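Local coordinates for putative metal-dependent hydrolase (Bacillus subtilis, PDB 6KNS), which is a putative hydrolase of the metallo-beta-lactamase fold that binds zinc and may have 3'-tRNA processing endoribonuclease activity, at residues K137-V142 / A160-Q165; I179-F184 / G194-L199; C144-I149 / D166-F171. All coordinates share one frame; numbering follows the deposited sequence.

Contact 1: K137-V142 / A160-Q165; sequences KTIHPV and ADSSYQ. With ZN (zinc ion), chain H; ZN (zinc ion), chain G.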
loop_
_atom_site.group_PDB
_atom_site.type_symbol
_atom_site.label_atom_id
_atom_site.label_comp_id
_atom_site.label_asym_id
_atom_site.label_seq_id
_atom_site.Cartn_x
_atom_site.Cartn_y
_atom_site.Cartn_z
ATOM N N LYS A 137 4.323 22.633 -12.856
ATOM C CA LYS A 137 4.681 22.577 -11.433
ATOM C C LYS A 137 3.534 23.105 -10.566
ATOM O O LYS A 137 2.919 24.115 -10.908
ATOM C CB LYS A 137 5.914 23.398 -11.178
ATOM C CG LYS A 137 6.616 23.055 -9.874
ATOM C CD LYS A 137 8.059 23.674 -9.918
ATOM C CE LYS A 137 8.801 23.409 -8.618
ATOM N NZ LYS A 137 7.923 23.784 -7.464
ATOM N N THR A 138 3.220 22.396 -9.478
ATOM C CA THR A 138 2.113 22.799 -8.607
ATOM C C THR A 138 2.639 23.577 -7.384
ATOM O O THR A 138 3.836 23.638 -7.146
ATOM C CB THR A 138 1.291 21.582 -8.167
ATOM O OG1 THR A 138 2.088 20.694 -7.364
ATOM C CG2 THR A 138 0.744 20.809 -9.414
ATOM N N ILE A 139 1.734 24.171 -6.623
ATOM C CA ILE A 139 2.096 24.806 -5.378
ATOM C C ILE A 139 1.781 23.775 -4.317
ATOM O O ILE A 139 0.619 23.508 -4.039
ATOM C CB ILE A 139 1.334 26.092 -5.138
ATOM C CG1 ILE A 139 1.405 26.993 -6.388
ATOM C CG2 ILE A 139 1.885 26.785 -3.891
ATOM C CD1 ILE A 139 1.050 28.470 -6.112
ATOM N N HIS A 140 2.826 23.145 -3.774
ATOM C CA HIS A 140 2.650 22.021 -2.861
ATOM C C HIS A 140 3.873 21.926 -1.928
ATOM O O HIS A 140 4.927 22.433 -2.258
ATOM C CB HIS A 140 2.475 20.752 -3.694
ATOM C CG HIS A 140 1.799 19.650 -2.971
ATOM N ND1 HIS A 140 0.581 19.818 -2.354
ATOM C CD2 HIS A 140 2.167 18.363 -2.744
ATOM C CE1 HIS A 140 0.221 18.681 -1.786
ATOM N NE2 HIS A 140 1.164 17.786 -2.007
ATOM N N PRO A 141 3.727 21.339 -0.730
ATOM C CA PRO A 141 4.903 21.360 0.144
ATOM C C PRO A 141 6.094 20.535 -0.319
ATOM O O PRO A 141 7.122 20.647 0.290
ATOM C CB PRO A 141 4.381 20.806 1.492
ATOM C CG PRO A 141 2.909 20.689 1.364
ATOM C CD PRO A 141 2.519 20.840 -0.060
ATOM N N VAL A 142 5.939 19.632 -1.296
ATOM C CA VAL A 142 7.071 19.020 -1.997
ATOM C C VAL A 142 6.884 19.270 -3.480
ATOM O O VAL A 142 5.789 19.594 -3.929
ATOM C CB VAL A 142 7.227 17.493 -1.742
ATOM C CG1 VAL A 142 7.570 17.197 -0.254
ATOM C CG2 VAL A 142 5.992 16.685 -2.219
ATOM N N ALA A 160 -2.731 16.666 -10.118
ATOM C CA ALA A 160 -1.992 16.149 -8.991
ATOM C C ALA A 160 -2.433 16.963 -7.760
ATOM O O ALA A 160 -3.617 17.342 -7.646
ATOM C CB ALA A 160 -0.480 16.213 -9.229
ATOM N N ASP A 161 -1.508 17.229 -6.846
ATOM C CA ASP A 161 -1.812 17.987 -5.643
ATOM C C ASP A 161 -1.355 19.403 -5.794
ATOM O O ASP A 161 -0.210 19.640 -6.168
ATOM C CB ASP A 161 -1.046 17.433 -4.466
ATOM C CG ASP A 161 -1.556 16.081 -4.009
ATOM O OD1 ASP A 161 -2.332 15.379 -4.710
ATOM O OD2 ASP A 161 -1.172 15.766 -2.896
ATOM N N SER A 162 -2.208 20.351 -5.433
ATOM C CA SER A 162 -1.820 21.767 -5.483
ATOM C C SER A 162 -2.802 22.636 -4.720
ATOM O O SER A 162 -3.985 22.304 -4.623
ATOM C CB SER A 162 -1.806 22.225 -6.937
ATOM O OG SER A 162 -1.229 23.512 -7.086
ATOM N N SER A 163 -2.325 23.746 -4.180
ATOM C CA SER A 163 -3.219 24.865 -3.873
ATOM C C SER A 163 -3.421 25.659 -5.169
ATOM O O SER A 163 -2.749 25.422 -6.190
ATOM C CB SER A 163 -2.647 25.782 -2.771
ATOM O OG SER A 163 -1.416 26.370 -3.161
ATOM N N TYR A 164 -4.346 26.602 -5.125
ATOM C CA TYR A 164 -4.853 27.223 -6.349
ATOM C C TYR A 164 -3.763 28.068 -7.039
ATOM O O TYR A 164 -2.981 28.719 -6.358
ATOM C CB TYR A 164 -6.122 28.086 -6.066
ATOM C CG TYR A 164 -6.511 28.862 -7.313
ATOM C CD1 TYR A 164 -7.229 28.252 -8.341
ATOM C CD2 TYR A 164 -6.055 30.142 -7.510
ATOM C CE1 TYR A 164 -7.524 28.935 -9.505
ATOM C CE2 TYR A 164 -6.335 30.831 -8.671
ATOM C CZ TYR A 164 -7.057 30.220 -9.668
ATOM O OH TYR A 164 -7.327 30.927 -10.808
ATOM N N GLN A 165 -3.702 28.030 -8.374
ATOM C CA GLN A 165 -2.918 29.029 -9.136
ATOM C C GLN A 165 -3.546 29.282 -10.497
ATOM O O GLN A 165 -4.124 28.363 -11.114
ATOM C CB GLN A 165 -1.444 28.589 -9.298
ATOM C CG GLN A 165 -1.277 27.176 -9.881
ATOM C CD GLN A 165 0.168 26.764 -10.075
ATOM O OE1 GLN A 165 1.062 27.524 -9.800
ATOM N NE2 GLN A 165 0.393 25.534 -10.531
HETATM ZN ZN ZN H . 0.917 15.554 -1.807
HETATM ZN ZN ZN G . -1.600 13.672 -2.181
#
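Asp-161 OD2 is gripped by two zinc ions, and His-140 NE2 meets it at one of them. OD2 lies 2.4 Å from the first zinc ion (chain H), which NE2 of His-140 also binds at 2.3 Å. The same OD2 binds the second zinc ion (chain G). This is the dinuclear zinc site of the metallo-beta-lactamase fold. His-65 and His-67 complete the first site; Asp-69, His-70 and His-217 complete the second. His-140 CG is anti to the backbone N (chi1 -158°). ND1 donates to Gly-194 O, which helps to set the rotation of the ring. Asp-161 CB sits over one face of this ring, 3.4 Å from its centroid, as a CH-pi contact. The ring and carboxylate planes stand 84° apart.

Hydrogen bonds tie the two segments together. Thr-138 OG1 donates to Asp-161 O at 2.8 Å. Ile-139 N donates to Ser-162 OG, and Ser-163 N to Ile-139 O. Lys-137 O lies in the amide plane of Gln-165, whose NE2 meets it on a lone pair at 2.9 Å. Segment 137-142 starts at the end of strand 131-137. Loop 160-165 leads to helix 168-171, whose Phe-168 touches Thr-138 and Ser-162.

Contact 2: I179-F184 / G194-L199; sequences ISECNF and GHMNSL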
loop_
_atom_site.group_PDB
_atom_site.type_symbol
_atom_site.label_atom_id
_atom_site.label_comp_id
_atom_site.label_asym_id
_atom_site.label_seq_id
_atom_site.Cartn_x
_atom_site.Cartn_y
_atom_site.Cartn_z
ATOM N N ILE A 179 -9.351 16.265 -14.064
ATOM C CA ILE A 179 -9.279 15.607 -12.784
ATOM C C ILE A 179 -8.530 16.523 -11.785
ATOM O O ILE A 179 -7.330 16.714 -11.887
ATOM C CB ILE A 179 -8.595 14.258 -12.886
ATOM C CG1 ILE A 179 -9.251 13.416 -14.004
ATOM C CG2 ILE A 179 -8.669 13.575 -11.509
ATOM C CD1 ILE A 179 -8.542 12.044 -14.262
ATOM N N SER A 180 -9.279 17.080 -10.830
ATOM C CA SER A 180 -8.771 18.028 -9.882
ATOM C C SER A 180 -8.854 17.468 -8.501
ATOM O O SER A 180 -9.876 16.931 -8.094
ATOM C CB SER A 180 -9.579 19.320 -9.885
ATOM O OG SER A 180 -8.998 20.245 -8.984
ATOM N N GLU A 181 -7.759 17.624 -7.781
ATOM C CA GLU A 181 -7.746 17.385 -6.374
ATOM C C GLU A 181 -8.811 18.312 -5.758
ATOM O O GLU A 181 -9.121 19.387 -6.296
ATOM C CB GLU A 181 -6.332 17.603 -5.815
ATOM C CG GLU A 181 -5.888 19.033 -5.552
ATOM C CD GLU A 181 -5.540 19.224 -4.073
ATOM O OE1 GLU A 181 -6.466 19.503 -3.260
ATOM O OE2 GLU A 181 -4.345 19.049 -3.731
ATOM N N CYS A 182 -9.402 17.856 -4.669
ATOM C CA CYS A 182 -10.394 18.625 -3.981
ATOM C C CYS A 182 -10.438 18.188 -2.537
ATOM O O CYS A 182 -11.423 17.655 -2.083
ATOM C CB CYS A 182 -11.731 18.390 -4.680
ATOM S SG CYS A 182 -13.067 19.433 -4.135
ATOM N N ASN A 183 -9.365 18.418 -1.808
ATOM C CA ASN A 183 -9.225 17.882 -0.466
ATOM C C ASN A 183 -10.019 18.679 0.581
ATOM O O ASN A 183 -10.156 18.211 1.691
ATOM C CB ASN A 183 -7.737 17.845 -0.074
ATOM C CG ASN A 183 -7.392 16.644 0.826
ATOM O OD1 ASN A 183 -8.154 16.270 1.728
ATOM N ND2 ASN A 183 -6.285 16.031 0.562
ATOM N N PHE A 184 -10.511 19.878 0.224
ATOM C CA PHE A 184 -11.220 20.774 1.153
ATOM C C PHE A 184 -12.571 21.258 0.638
ATOM O O PHE A 184 -12.771 21.327 -0.569
ATOM C CB PHE A 184 -10.337 21.992 1.480
ATOM C CG PHE A 184 -9.179 21.665 2.376
ATOM C CD1 PHE A 184 -9.261 21.856 3.721
ATOM C CD2 PHE A 184 -8.011 21.150 1.860
ATOM C CE1 PHE A 184 -8.171 21.535 4.564
ATOM C CE2 PHE A 184 -6.934 20.813 2.679
ATOM C CZ PHE A 184 -7.007 21.016 4.021
ATOM N N GLY A 194 -1.280 23.037 0.862
ATOM C CA GLY A 194 -1.000 22.780 -0.550
ATOM C C GLY A 194 -2.102 22.028 -1.290
ATOM O O GLY A 194 -1.833 21.196 -2.175
ATOM N N HIS A 195 -3.339 22.331 -0.919
ATOM C CA HIS A 195 -4.522 21.711 -1.532
ATOM C C HIS A 195 -5.562 22.736 -1.975
ATOM O O HIS A 195 -5.492 23.916 -1.647
ATOM C CB HIS A 195 -5.173 20.711 -0.574
ATOM C CG HIS A 195 -4.327 19.520 -0.270
ATOM N ND1 HIS A 195 -3.829 18.679 -1.250
ATOM C CD2 HIS A 195 -3.909 19.011 0.915
ATOM C CE1 HIS A 195 -3.143 17.705 -0.676
ATOM N NE2 HIS A 195 -3.148 17.902 0.631
ATOM N N MET A 196 -6.538 22.261 -2.731
ATOM C CA MET A 196 -7.641 23.104 -3.205
ATOM C C MET A 196 -8.990 22.706 -2.614
ATOM O O MET A 196 -9.153 21.602 -2.106
ATOM C CB MET A 196 -7.710 23.024 -4.732
ATOM C CG MET A 196 -6.695 23.966 -5.411
ATOM S SD MET A 196 -6.901 24.054 -7.195
ATOM C CE MET A 196 -6.342 22.410 -7.678
ATOM N N ASN A 197 -9.954 23.627 -2.694
ATOM C CA ASN A 197 -11.330 23.310 -2.376
ATOM C C ASN A 197 -12.216 23.225 -3.639
ATOM O O ASN A 197 -11.775 23.411 -4.780
ATOM C CB ASN A 197 -11.916 24.287 -1.327
ATOM C CG ASN A 197 -12.092 25.731 -1.849
ATOM O OD1 ASN A 197 -12.160 26.000 -3.059
ATOM N ND2 ASN A 197 -12.186 26.656 -0.918
ATOM N N SER A 198 -13.467 22.915 -3.391
ATOM C CA SER A 198 -14.482 22.763 -4.414
ATOM C C SER A 198 -14.641 23.984 -5.317
ATOM O O SER A 198 -14.756 23.824 -6.531
ATOM C CB SER A 198 -15.828 22.397 -3.728
ATOM O OG SER A 198 -16.073 23.276 -2.616
ATOM N N LEU A 199 -14.612 25.192 -4.752
ATOM C CA LEU A 199 -14.763 26.406 -5.551
ATOM C C LEU A 199 -13.584 26.594 -6.510
ATOM O O LEU A 199 -13.746 27.035 -7.655
ATOM C CB LEU A 199 -14.922 27.628 -4.654
ATOM C CG LEU A 199 -16.070 27.567 -3.631
ATOM C CD1 LEU A 199 -16.120 28.858 -2.765
ATOM C CD2 LEU A 199 -17.424 27.334 -4.303
#
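Glu-181 and His-195 form a His-carboxylate hydrogen bond in the metallo-beta-lactamase fold, where strand 177-181 runs out toward the start of helix 198-208. These two elements belong to a beta-alpha-beta unit completed by strand 212-216. From CB of Glu-181, CG lies between the backbone N and the carbonyl carbon (chi1 80°). CG meets the methyl CE of Met-196 at 4.0 Å. The chain then bends at chi2, and the carboxylate reaches segment 194-199 with both oxygens. OE2 uses its syn lone pair to accept from His-195 ND1 at 2.6 Å, with the donor bond lying in the ring plane. OE2 also accepts from Ser-162 N. OE1 takes the backbone N of Met-196 at 2.8 Å, from above the carboxylate plane, in a nearly straight bond (174°).

The carboxylate thus holds both the ring and the backbone of the segment. It probably helps to orient His-195, whose side chain lies about 5 Å from a bound zinc ion and touches Asp-161. Asn-183 CB lies over a face of the His-195 ring. Phe-184 presents its edge to His-195 and also packs on Phe-86 of the second subunit. Asn-197 is the N-cap of the helix. Its CB touches Phe-184 O at 3.2 Å, and Cys-182 SG lies 3.6 Å from Ser-198 N.

Contact 3: C144-I149 / D166-F171; sequences CYAMRI and DSFIPF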
loop_
_atom_site.group_PDB
_atom_site.type_symbol
_atom_site.label_atom_id
_atom_site.label_comp_id
_atom_site.label_asym_id
_atom_site.label_seq_id
_atom_site.Cartn_x
_atom_site.Cartn_y
_atom_site.Cartn_z
ATOM N N CYS A 144 5.996 18.926 -7.082
ATOM C CA CYS A 144 4.917 18.119 -7.616
ATOM C C CYS A 144 4.559 18.652 -8.986
ATOM O O CYS A 144 4.662 19.869 -9.202
ATOM C CB CYS A 144 3.717 18.114 -6.636
ATOM S SG CYS A 144 2.314 17.210 -7.250
ATOM N N TYR A 145 4.199 17.754 -9.929
ATOM C CA TYR A 145 3.803 18.200 -11.279
ATOM C C TYR A 145 2.428 17.708 -11.676
ATOM O O TYR A 145 2.150 16.518 -11.603
ATOM C CB TYR A 145 4.827 17.776 -12.357
ATOM C CG TYR A 145 6.127 18.458 -12.177
ATOM C CD1 TYR A 145 6.413 19.655 -12.824
ATOM C CD2 TYR A 145 7.050 17.950 -11.293
ATOM C CE1 TYR A 145 7.636 20.318 -12.610
ATOM C CE2 TYR A 145 8.259 18.586 -11.076
ATOM C CZ TYR A 145 8.555 19.755 -11.739
ATOM O OH TYR A 145 9.761 20.354 -11.477
ATOM N N ALA A 146 1.596 18.652 -12.149
ATOM C CA ALA A 146 0.337 18.333 -12.798
ATOM C C ALA A 146 0.647 17.817 -14.183
ATOM O O ALA A 146 1.745 18.059 -14.684
ATOM C CB ALA A 146 -0.561 19.544 -12.865
ATOM N N MET A 147 -0.289 17.085 -14.785
ATOM C CA MET A 147 -0.058 16.473 -16.085
ATOM C C MET A 147 -1.212 16.697 -17.047
ATOM O O MET A 147 -2.374 16.648 -16.659
ATOM C CB MET A 147 0.150 14.981 -15.942
ATOM C CG MET A 147 1.288 14.604 -15.030
ATOM S SD MET A 147 1.271 12.839 -14.683
ATOM C CE MET A 147 2.329 12.893 -13.236
ATOM N N ARG A 148 -0.870 16.959 -18.308
ATOM C CA ARG A 148 -1.843 17.054 -19.388
ATOM C C ARG A 148 -1.551 15.883 -20.314
ATOM O O ARG A 148 -0.443 15.788 -20.864
ATOM C CB ARG A 148 -1.687 18.363 -20.134
ATOM C CG ARG A 148 -2.548 18.408 -21.391
ATOM C CD ARG A 148 -2.276 19.579 -22.321
ATOM N NE ARG A 148 -3.240 20.623 -22.094
ATOM C CZ ARG A 148 -4.256 20.960 -22.879
ATOM N NH1 ARG A 148 -4.473 20.398 -24.050
ATOM N NH2 ARG A 148 -5.063 21.905 -22.458
ATOM N N ILE A 149 -2.528 14.991 -20.477
ATOM C CA ILE A 149 -2.324 13.741 -21.203
ATOM C C ILE A 149 -3.241 13.675 -22.408
ATOM O O ILE A 149 -4.457 13.703 -22.270
ATOM C CB ILE A 149 -2.532 12.519 -20.288
ATOM C CG1 ILE A 149 -1.588 12.612 -19.072
ATOM C CG2 ILE A 149 -2.246 11.237 -21.055
ATOM C CD1 ILE A 149 -1.762 11.534 -18.018
ATOM N N ASP A 166 -3.435 30.527 -10.958
ATOM C CA ASP A 166 -3.987 30.939 -12.240
ATOM C C ASP A 166 -3.391 30.136 -13.382
ATOM O O ASP A 166 -4.057 29.858 -14.371
ATOM C CB ASP A 166 -3.724 32.433 -12.501
ATOM C CG ASP A 166 -4.643 33.360 -11.689
ATOM O OD1 ASP A 166 -5.676 32.908 -11.145
ATOM O OD2 ASP A 166 -4.327 34.557 -11.620
ATOM N N SER A 167 -2.138 29.757 -13.257
ATOM C CA SER A 167 -1.480 29.013 -14.329
ATOM C C SER A 167 -2.195 27.676 -14.681
ATOM O O SER A 167 -2.017 27.131 -15.777
ATOM C CB SER A 167 -0.043 28.755 -13.924
ATOM O OG SER A 167 -0.054 28.066 -12.676
ATOM N N PHE A 168 -3.010 27.136 -13.778
ATOM C CA PHE A 168 -3.762 25.932 -14.138
ATOM C C PHE A 168 -4.739 26.176 -15.314
ATOM O O PHE A 168 -5.150 25.224 -15.977
ATOM C CB PHE A 168 -4.571 25.429 -12.946
ATOM C CG PHE A 168 -3.829 24.493 -12.018
ATOM C CD1 PHE A 168 -3.326 23.303 -12.479
ATOM C CD2 PHE A 168 -3.724 24.782 -10.661
ATOM C CE1 PHE A 168 -2.690 22.408 -11.604
ATOM C CE2 PHE A 168 -3.096 23.916 -9.790
ATOM C CZ PHE A 168 -2.584 22.720 -10.253
ATOM N N ILE A 169 -5.112 27.440 -15.572
ATOM C CA ILE A 169 -6.176 27.723 -16.529
ATOM C C ILE A 169 -5.690 27.540 -17.951
ATOM O O ILE A 169 -6.294 26.756 -18.684
ATOM C CB ILE A 169 -6.847 29.091 -16.274
ATOM C CG1 ILE A 169 -7.724 28.993 -15.023
ATOM C CG2 ILE A 169 -7.697 29.558 -17.472
ATOM C CD1 ILE A 169 -8.156 30.349 -14.457
ATOM N N PRO A 170 -4.605 28.238 -18.354
ATOM C CA PRO A 170 -4.016 27.949 -19.668
ATOM C C PRO A 170 -3.542 26.508 -19.819
ATOM O O PRO A 170 -3.722 25.912 -20.868
ATOM C CB PRO A 170 -2.807 28.891 -19.744
ATOM C CG PRO A 170 -3.043 29.942 -18.717
ATOM C CD PRO A 170 -4.006 29.433 -17.723
ATOM N N PHE A 171 -2.929 25.956 -18.784
ATOM C CA PHE A 171 -2.509 24.561 -18.826
ATOM C C PHE A 171 -3.635 23.581 -19.171
ATOM O O PHE A 171 -3.426 22.653 -19.944
ATOM C CB PHE A 171 -1.901 24.152 -17.484
ATOM C CG PHE A 171 -1.270 22.784 -17.494
ATOM C CD1 PHE A 171 -0.144 22.523 -18.295
ATOM C CD2 PHE A 171 -1.773 21.769 -16.684
ATOM C CE1 PHE A 171 0.464 21.246 -18.278
ATOM C CE2 PHE A 171 -1.182 20.510 -16.653
ATOM C CZ PHE A 171 -0.066 20.245 -17.438
#
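Two aromatic rings and an arginine that grips one carbonyl oxygen with two nitrogens carry this contact between a strand and a short helix. It lies in the metallo-beta-lactamase fold, where helix 168-171 packs on one side of the mixed sheet that contains strand 145-150. The contact is mostly buried. Ala-146 and Arg-148, two residues apart on the strand, both direct their CB toward the helix. The CB of Met-147 between them points away.

The apolar part centres on Ala-146. Its CB meets the edge of the Phe-168 ring, with CE1 at 3.8 Å. The same CB touches CE2 of Phe-171 at 4.0 Å. The small methyl group therefore meets both rings. In Phe-171, CG is anti to the backbone N (chi1 -172°), and the ring extends from there toward the strand. Its CZ lies 3.7 Å from Arg-148 CB and also approaches the backbone at Met-147 C. Leu-136 of strand 131-137 touches both phenylalanines, and Val-157 of strand 155-158 touches Phe-171. The rings therefore pack against three neighbouring strands of the sheet.

The polar part is at the end of the helix. The Arg-148 chain leaves the strand with CG anti to the backbone N and bends at chi3. The guanidinium meets Phe-171 O side-on, through NE and NH2. Both bonds lie close to the guanidinium plane. NH2 also donates to Glu-173 O, just past the helix. One arginine thus holds two backbone carbonyls near the helix end to the strand. Of its two bonds to Phe-171 O, the one from NE at 3.0 Å runs nearly along the C=O axis, while NH2 at 3.1 Å comes from above the carbonyl plane.

Along the chain the segments of contacts 1 and 3 alternate, and both contacts close before contact 2 opens. The centre of contact 1 lies about 10 Å from the centres of both others, and contacts 2 and 3 are about 14 Å apart. All three gather at the mixed sheet holding strands 131-137, 145-150, 155-158 and 177-181. Contact 3 adds helix 168-171, which packs on that sheet, and contact 2 the start of helix 198-208. Contact 1 supplies zinc ligands. A probable hydrogen bond from Ser-162 N to Glu-181 OE2 joins it to contact 2, and one from Thr-138 N to Cys-144 O joins it to contact 3. The metal-binding loops are thus linked directly to the sheet beneath them.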